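Local coordinates for glycerate dehydrogenase/glyoxylate reductase (Thermus thermophilus, PDB 2CUK) that probably reduces hydroxypyruvate to glycerate and glyoxylate to glycolate with a nicotinamide coenzyme, as a D-isomer specific 2-hydroxyacid dehydrogenase, at the interface of chains A and B. Numbering follows the deposited sequence. Chains: chain A/B, glycerate dehydrogenase/glyoxylate reductase.

The centres of the C-alpha atoms of contact 1 and contact 2 lie about 17 Å apart in one two-fold interface, so each has a twin with the chains exchanged. They share no residue, but in chain B helix 117-125 joins them: B:Val117 at its start packs in contact 2, and the loop after it carries B:Trp129 and B:Trp132 into contact 1. Contact 2 is chiefly apolar packing of helix 99-114 against its mate, whereas contact 1 inserts a tryptophan beside the catalytic histidine of the partner and adds water-mediated polar links. Assembly of the dimer thus appears to help complete each active site.

Contact 1: the interface of chains A and B. Residues chain A 51, 277-278, 280, 286; chain B 129, 132-133, 136.
The loop after helix 117-125 of chain B brings B:Trp132 against three parts of chain A: the loop of A:Val51, the loop of A:His277 and A:Ser280, and A:Arg286 near the start of helix 283-301. The indole CG is anti to its backbone N (chi1 -178°), extending the ring across the interface, where its broad, flat shape can touch a valine, an imidazole and a guanidinium at once. Its five-membered ring turns an edge to A:His277, with CD1 3.6 Å from ND1 over one face of the imidazole, near the rim; the ring planes stand 60° apart. A:Val51 lays its branch CG2 over a face of the indole, 4.1 Å from CE3, a fit suited to a small branched side chain. On the benzo side CZ2 lies 3.6 Å from CZ of A:Arg286, over a guanidinium face. The flat guanidinium can carry the indole there while its edge binds A:Ser280 OG, to which NE (3.0 Å) and NH2 both donate in plane. The indole N-H points almost straight (171° at H) at water 1, in the ring plane and 3.1 Å from NE1; A:His277 O and A:Ser280 OG also bind this water. Water 2 links A:Arg286 NH1 and NH2 to the backbone carbonyls of B:His133 and B:Leu136, lying 2.8 Å from B:Leu136 O. With A:His277 as the family's catalytic histidine, B:Trp132 probably shapes the neighbouring subunit's substrate pocket.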
ATOM      1  N   VAL A  51      -2.522 -14.007 -21.810  1.00 24.16           N
ATOM      2  CA  VAL A  51      -3.420 -14.926 -21.117  1.00 26.17           C
ATOM      3  C   VAL A  51      -4.856 -14.841 -21.637  1.00 26.94           C
ATOM      4  O   VAL A  51      -5.662 -15.737 -21.386  1.00 27.43           O
ATOM      5  CB  VAL A  51      -3.437 -14.653 -19.589  1.00 25.60           C
ATOM      6  CG1 VAL A  51      -2.073 -14.967 -18.988  1.00 26.41           C
ATOM      7  CG2 VAL A  51      -3.816 -13.201 -19.320  1.00 25.38           C
ATOM      8  N   HIS A 277      -6.708  -7.133 -11.657  1.00 17.21           N
ATOM      9  CA  HIS A 277      -5.616  -8.002 -12.092  1.00 18.45           C
ATOM     10  C   HIS A 277      -4.409  -7.215 -12.589  1.00 17.36           C
ATOM     11  O   HIS A 277      -3.955  -7.392 -13.727  1.00 16.57           O
ATOM     12  CB  HIS A 277      -6.117  -8.938 -13.198  1.00 21.32           C
ATOM     13  CG  HIS A 277      -5.322 -10.198 -13.335  1.00 24.25           C
ATOM     14  ND1 HIS A 277      -5.596 -11.151 -14.293  1.00 26.50           N
ATOM     15  CD2 HIS A 277      -4.238 -10.645 -12.660  1.00 23.48           C
ATOM     16  CE1 HIS A 277      -4.714 -12.129 -14.205  1.00 26.33           C
ATOM     17  NE2 HIS A 277      -3.878 -11.846 -13.221  1.00 25.01           N
ATOM     18  N   ILE A 278      -3.889  -6.353 -11.726  1.00 16.56           N
ATOM     19  CA  ILE A 278      -2.742  -5.528 -12.065  1.00 17.87           C
ATOM     20  C   ILE A 278      -1.500  -5.932 -11.282  1.00 16.03           C
ATOM     21  O   ILE A 278      -0.536  -5.172 -11.190  1.00 18.24           O
ATOM     22  CB  ILE A 278      -3.053  -4.041 -11.804  1.00 19.33           C
ATOM     23  CG1 ILE A 278      -3.565  -3.858 -10.371  1.00 21.59           C
ATOM     24  CG2 ILE A 278      -4.084  -3.555 -12.808  1.00 20.38           C
ATOM     25  CD1 ILE A 278      -3.904  -2.422  -9.998  1.00 23.52           C
ATOM     26  N   SER A 280       1.106  -7.678 -11.881  1.00 14.30           N
ATOM     27  CA  SER A 280       2.397  -7.524 -12.559  1.00 15.45           C
ATOM     28  C   SER A 280       2.520  -6.198 -13.292  1.00 14.67           C
ATOM     29  O   SER A 280       3.457  -5.999 -14.064  1.00 15.80           O
ATOM     30  CB  SER A 280       2.604  -8.654 -13.567  1.00 12.86           C
ATOM     31  OG  SER A 280       1.668  -8.557 -14.631  1.00 18.54           O
ATOM     32  N   ARG A 286       6.661  -5.067 -16.974  1.00 14.92           N
ATOM     33  CA  ARG A 286       5.993  -5.339 -18.243  1.00 14.60           C
ATOM     34  C   ARG A 286       6.932  -5.177 -19.449  1.00 16.34           C
ATOM     35  O   ARG A 286       6.799  -5.893 -20.447  1.00 13.45           O
ATOM     36  CB  ARG A 286       4.750  -4.449 -18.393  1.00 15.61           C
ATOM     37  CG  ARG A 286       3.580  -4.842 -17.462  1.00 15.46           C
ATOM     38  CD  ARG A 286       2.950  -6.176 -17.859  1.00 15.99           C
ATOM     39  NE  ARG A 286       1.940  -6.638 -16.898  1.00 17.99           N
ATOM     40  CZ  ARG A 286       0.733  -6.098 -16.744  1.00 17.12           C
ATOM     41  NH1 ARG A 286       0.359  -5.065 -17.490  1.00 16.92           N
ATOM     42  NH2 ARG A 286      -0.104  -6.587 -15.835  1.00 16.96           N
TER
ATOM     43  N   TRP B 129     -13.401  -2.258 -16.216  1.00 23.73           N
ATOM     44  CA  TRP B 129     -12.602  -3.478 -16.282  1.00 22.98           C
ATOM     45  C   TRP B 129     -13.248  -4.504 -17.209  1.00 23.06           C
ATOM     46  O   TRP B 129     -14.224  -5.167 -16.846  1.00 22.14           O
ATOM     47  CB  TRP B 129     -12.434  -4.052 -14.873  1.00 22.27           C
ATOM     48  CG  TRP B 129     -11.575  -5.281 -14.778  1.00 23.19           C
ATOM     49  CD1 TRP B 129     -10.653  -5.723 -15.689  1.00 22.31           C
ATOM     50  CD2 TRP B 129     -11.524  -6.198 -13.677  1.00 21.86           C
ATOM     51  NE1 TRP B 129     -10.032  -6.862 -15.220  1.00 22.51           N
ATOM     52  CE2 TRP B 129     -10.547  -7.173 -13.988  1.00 21.90           C
ATOM     53  CE3 TRP B 129     -12.209  -6.289 -12.457  1.00 23.28           C
ATOM     54  CZ2 TRP B 129     -10.238  -8.229 -13.121  1.00 23.85           C
ATOM     55  CZ3 TRP B 129     -11.899  -7.344 -11.590  1.00 22.14           C
ATOM     56  CH2 TRP B 129     -10.923  -8.297 -11.930  1.00 23.53           C
ATOM     57  N   TRP B 132      -7.688  -8.084 -19.357  1.00 19.35           N
ATOM     58  CA  TRP B 132      -6.316  -7.910 -18.895  1.00 19.13           C
ATOM     59  C   TRP B 132      -5.575  -7.363 -20.114  1.00 19.67           C
ATOM     60  O   TRP B 132      -5.842  -7.792 -21.236  1.00 17.78           O
ATOM     61  CB  TRP B 132      -5.709  -9.260 -18.506  1.00 18.69           C
ATOM     62  CG  TRP B 132      -4.309  -9.162 -17.986  1.00 19.64           C
ATOM     63  CD1 TRP B 132      -3.927  -9.013 -16.686  1.00 19.67           C
ATOM     64  CD2 TRP B 132      -3.102  -9.168 -18.760  1.00 20.04           C
ATOM     65  NE1 TRP B 132      -2.559  -8.927 -16.598  1.00 19.71           N
ATOM     66  CE2 TRP B 132      -2.027  -9.019 -17.857  1.00 20.23           C
ATOM     67  CE3 TRP B 132      -2.826  -9.285 -20.128  1.00 19.75           C
ATOM     68  CZ2 TRP B 132      -0.693  -8.982 -18.276  1.00 19.50           C
ATOM     69  CZ3 TRP B 132      -1.496  -9.249 -20.548  1.00 19.80           C
ATOM     70  CH2 TRP B 132      -0.448  -9.099 -19.622  1.00 19.62           C
ATOM     71  N   HIS B 133      -4.662  -6.419 -19.911  1.00 20.30           N
ATOM     72  CA  HIS B 133      -3.908  -5.860 -21.035  1.00 19.91           C
ATOM     73  C   HIS B 133      -2.489  -5.502 -20.591  1.00 18.98           C
ATOM     74  O   HIS B 133      -2.283  -5.025 -19.480  1.00 19.46           O
ATOM     75  CB  HIS B 133      -4.609  -4.611 -21.590  1.00 21.11           C
ATOM     76  CG  HIS B 133      -4.054  -4.145 -22.901  1.00 20.78           C
ATOM     77  ND1 HIS B 133      -2.979  -3.285 -22.993  1.00 21.02           N
ATOM     78  CD2 HIS B 133      -4.459  -4.375 -24.171  1.00 21.49           C
ATOM     79  CE1 HIS B 133      -2.747  -3.007 -24.263  1.00 20.60           C
ATOM     80  NE2 HIS B 133      -3.633  -3.656 -25.000  1.00 21.50           N
ATOM     81  N   LEU B 136      -2.302  -1.859 -19.234  1.00 19.71           N
ATOM     82  CA  LEU B 136      -3.345  -1.340 -18.358  1.00 19.84           C
ATOM     83  C   LEU B 136      -2.810  -0.975 -16.970  1.00 19.00           C
ATOM     84  O   LEU B 136      -2.167  -1.791 -16.313  1.00 18.12           O
ATOM     85  CB  LEU B 136      -4.465  -2.368 -18.209  1.00 21.00           C
ATOM     86  CG  LEU B 136      -5.657  -1.939 -17.349  1.00 23.66           C
ATOM     87  CD1 LEU B 136      -6.397  -0.800 -18.037  1.00 23.38           C
ATOM     88  CD2 LEU B 136      -6.591  -3.117 -17.129  1.00 24.82           C
TER
HETATM   89  O   HOH W   1      -1.216  -8.491 -13.865  1.00 16.95           O
HETATM   90  O   HOH W   2      -2.185  -4.585 -16.237  1.00 21.57           O

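Contact 2: the interface of chains A and B. Residues chain A 104-105, 107-108, 111; chain B 107-108, 111, 115, 117, 166.
This is a two-fold helix-to-helix interface, in which A:Ala108 and A:Leu111 of helix 99-114 meet B:Leu111 and B:Ala108 of its mate and would hold the deposited dimer together largely by apolar packing. The small alanines let the helices come close: A:Ala108 CB is 3.6 Å from B:Leu111 CB, and the reciprocal pair is alike. Each leucine has CG anti to its own carbonyl carbon (chi1 -71° in B:Leu111), which carries its CD1 branch to the backbone of the opposite Ala108; A:Leu111 CD1 and B:Leu111 CD1 meet tip to tip at 4.0 Å. Water 3 bridges the carbonyl oxygens of the two Ala108 residues, 3.0 Å from A:Ala108 O and equally far from B:Ala108 O. Alongside, B:Val117 touches A:Ala108 through CG2, its branching filling the flank. B:Phe166 places the rim of its ring, at CZ, 3.9 Å from A:Leu107 CB, while the A:Asp104 carboxylate lies at the ring's edge. An alanine in place of B:Phe166 would probably open a gap beside A:Leu107 and leave the A:Asp104 carboxylate without its aromatic neighbour. The bent B:Arg115 brings its guanidinium edge to A:Asp104 CB; its NH1 is 4.8 Å from A:Asp104 OD2, too far for a salt bridge but likely to be electrostatically favourable. In the fold, helix 99-114 leads to helix 117-125, and B:Phe166 directly follows helix 154-165 of the Rossmann-type coenzyme domain.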
ATOM      1  N   ASP A 104       4.755  -7.017  -4.479  1.00 17.90           N
ATOM      2  CA  ASP A 104       4.564  -5.641  -4.046  1.00 18.44           C
ATOM      3  C   ASP A 104       3.079  -5.318  -3.887  1.00 14.91           C
ATOM      4  O   ASP A 104       2.640  -4.708  -2.921  1.00 14.57           O
ATOM      5  CB  ASP A 104       5.178  -4.716  -5.097  1.00 20.13           C
ATOM      6  CG  ASP A 104       6.685  -4.645  -4.894  1.00 26.17           C
ATOM      7  OD1 ASP A 104       7.150  -5.135  -3.865  1.00 25.55           O
ATOM      8  OD2 ASP A 104       7.371  -4.109  -5.762  1.00 29.48           O
ATOM      9  N   LEU A 105       2.300  -5.723  -4.910  1.00 15.26           N
ATOM     10  CA  LEU A 105       0.877  -5.424  -4.886  1.00 17.10           C
ATOM     11  C   LEU A 105       0.136  -6.269  -3.853  1.00 16.38           C
ATOM     12  O   LEU A 105      -0.886  -5.876  -3.302  1.00 17.16           O
ATOM     13  CB  LEU A 105       0.301  -5.678  -6.276  1.00 16.38           C
ATOM     14  CG  LEU A 105      -1.186  -5.321  -6.353  1.00 20.69           C
ATOM     15  CD1 LEU A 105      -1.431  -3.950  -6.994  1.00 20.71           C
ATOM     16  CD2 LEU A 105      -1.995  -6.328  -7.172  1.00 18.34           C
ATOM     17  N   LEU A 107       1.347  -6.971  -0.975  1.00 14.03           N
ATOM     18  CA  LEU A 107       1.544  -6.167   0.222  1.00 14.03           C
ATOM     19  C   LEU A 107       0.688  -4.905   0.187  1.00 13.86           C
ATOM     20  O   LEU A 107       0.141  -4.499   1.205  1.00 12.33           O
ATOM     21  CB  LEU A 107       3.021  -5.787   0.377  1.00 15.77           C
ATOM     22  CG  LEU A 107       3.837  -6.691   1.307  1.00 15.88           C
ATOM     23  CD1 LEU A 107       3.324  -6.528   2.725  1.00 19.17           C
ATOM     24  CD2 LEU A 107       3.734  -8.147   0.864  1.00 15.28           C
ATOM     25  N   ALA A 108       0.567  -4.292  -0.985  1.00 14.13           N
ATOM     26  CA  ALA A 108      -0.230  -3.077  -1.121  1.00 12.98           C
ATOM     27  C   ALA A 108      -1.685  -3.356  -0.729  1.00 13.63           C
ATOM     28  O   ALA A 108      -2.333  -2.525  -0.094  1.00 12.88           O
ATOM     29  CB  ALA A 108      -0.158  -2.563  -2.553  1.00 12.97           C
ATOM     30  N   LEU A 111      -2.055  -3.882   3.146  1.00 14.47           N
ATOM     31  CA  LEU A 111      -2.067  -2.581   3.804  1.00 13.96           C
ATOM     32  C   LEU A 111      -3.329  -1.802   3.462  1.00 13.74           C
ATOM     33  O   LEU A 111      -3.876  -1.096   4.310  1.00 15.60           O
ATOM     34  CB  LEU A 111      -0.831  -1.775   3.402  1.00 13.44           C
ATOM     35  CG  LEU A 111       0.501  -2.286   3.958  1.00 15.72           C
ATOM     36  CD1 LEU A 111       1.669  -1.614   3.243  1.00 15.69           C
ATOM     37  CD2 LEU A 111       0.550  -2.006   5.456  1.00 16.28           C
TER
ATOM     38  N   LEU B 107       4.212   3.333   4.044  1.00 12.31           N
ATOM     39  CA  LEU B 107       4.460   2.339   2.999  1.00 13.32           C
ATOM     40  C   LEU B 107       3.173   2.057   2.226  1.00 12.22           C
ATOM     41  O   LEU B 107       3.202   1.822   1.017  1.00 12.63           O
ATOM     42  CB  LEU B 107       4.999   1.034   3.601  1.00 12.73           C
ATOM     43  CG  LEU B 107       6.524   0.869   3.680  1.00 17.10           C
ATOM     44  CD1 LEU B 107       7.096   0.738   2.274  1.00 17.27           C
ATOM     45  CD2 LEU B 107       7.145   2.057   4.405  1.00 14.15           C
ATOM     46  N   ALA B 108       2.042   2.077   2.924  1.00 12.10           N
ATOM     47  CA  ALA B 108       0.759   1.831   2.270  1.00 13.06           C
ATOM     48  C   ALA B 108       0.526   2.891   1.185  1.00 12.04           C
ATOM     49  O   ALA B 108       0.104   2.578   0.069  1.00 11.92           O
ATOM     50  CB  ALA B 108      -0.374   1.869   3.301  1.00 12.58           C
ATOM     51  N   LEU B 111       2.902   2.389  -1.892  1.00 13.16           N
ATOM     52  CA  LEU B 111       2.404   1.323  -2.752  1.00 15.15           C
ATOM     53  C   LEU B 111       1.115   1.745  -3.462  1.00 14.47           C
ATOM     54  O   LEU B 111       0.912   1.429  -4.631  1.00 15.90           O
ATOM     55  CB  LEU B 111       2.179   0.044  -1.925  1.00 15.89           C
ATOM     56  CG  LEU B 111       3.472  -0.644  -1.449  1.00 15.08           C
ATOM     57  CD1 LEU B 111       3.163  -1.717  -0.414  1.00 16.74           C
ATOM     58  CD2 LEU B 111       4.196  -1.251  -2.636  1.00 14.47           C
ATOM     59  N   ARG B 115       1.718   1.828  -7.367  1.00 14.65           N
ATOM     60  CA  ARG B 115       0.986   0.810  -8.110  1.00 16.45           C
ATOM     61  C   ARG B 115      -0.456   1.180  -8.473  1.00 16.21           C
ATOM     62  O   ARG B 115      -1.233   0.326  -8.905  1.00 15.60           O
ATOM     63  CB  ARG B 115       1.033  -0.521  -7.352  1.00 16.38           C
ATOM     64  CG  ARG B 115       2.457  -1.031  -7.106  1.00 20.04           C
ATOM     65  CD  ARG B 115       3.249  -1.149  -8.411  1.00 19.49           C
ATOM     66  NE  ARG B 115       2.572  -2.032  -9.357  1.00 22.47           N
ATOM     67  CZ  ARG B 115       2.602  -3.360  -9.296  1.00 23.35           C
ATOM     68  NH1 ARG B 115       3.291  -3.970  -8.339  1.00 21.22           N
ATOM     69  NH2 ARG B 115       1.919  -4.077 -10.176  1.00 27.59           N
ATOM     70  N   VAL B 117      -3.231   1.719  -6.889  1.00 15.50           N
ATOM     71  CA  VAL B 117      -4.230   0.846  -6.283  1.00 16.87           C
ATOM     72  C   VAL B 117      -5.601   1.493  -6.089  1.00 14.59           C
ATOM     73  O   VAL B 117      -6.625   0.877  -6.387  1.00 16.38           O
ATOM     74  CB  VAL B 117      -3.726   0.316  -4.924  1.00 18.46           C
ATOM     75  CG1 VAL B 117      -4.802  -0.531  -4.250  1.00 18.68           C
ATOM     76  CG2 VAL B 117      -2.458  -0.501  -5.135  1.00 18.42           C
ATOM     77  N   PHE B 166      11.540  -4.194   0.156  1.00 19.39           N
ATOM     78  CA  PHE B 166      10.942  -4.062  -1.170  1.00 18.66           C
ATOM     79  C   PHE B 166      12.017  -3.891  -2.236  1.00 18.98           C
ATOM     80  O   PHE B 166      11.717  -3.691  -3.413  1.00 19.45           O
ATOM     81  CB  PHE B 166       9.977  -2.872  -1.201  1.00 18.15           C
ATOM     82  CG  PHE B 166       8.679  -3.130  -0.486  1.00 17.05           C
ATOM     83  CD1 PHE B 166       7.566  -3.603  -1.181  1.00 17.46           C
ATOM     84  CD2 PHE B 166       8.572  -2.919   0.882  1.00 17.49           C
ATOM     85  CE1 PHE B 166       6.365  -3.864  -0.517  1.00 15.66           C
ATOM     86  CE2 PHE B 166       7.374  -3.177   1.558  1.00 18.54           C
ATOM     87  CZ  PHE B 166       6.270  -3.649   0.857  1.00 16.00           C
TER
HETATM   88  O   HOH W   3      -2.060   0.450  -0.151  1.00 20.17           O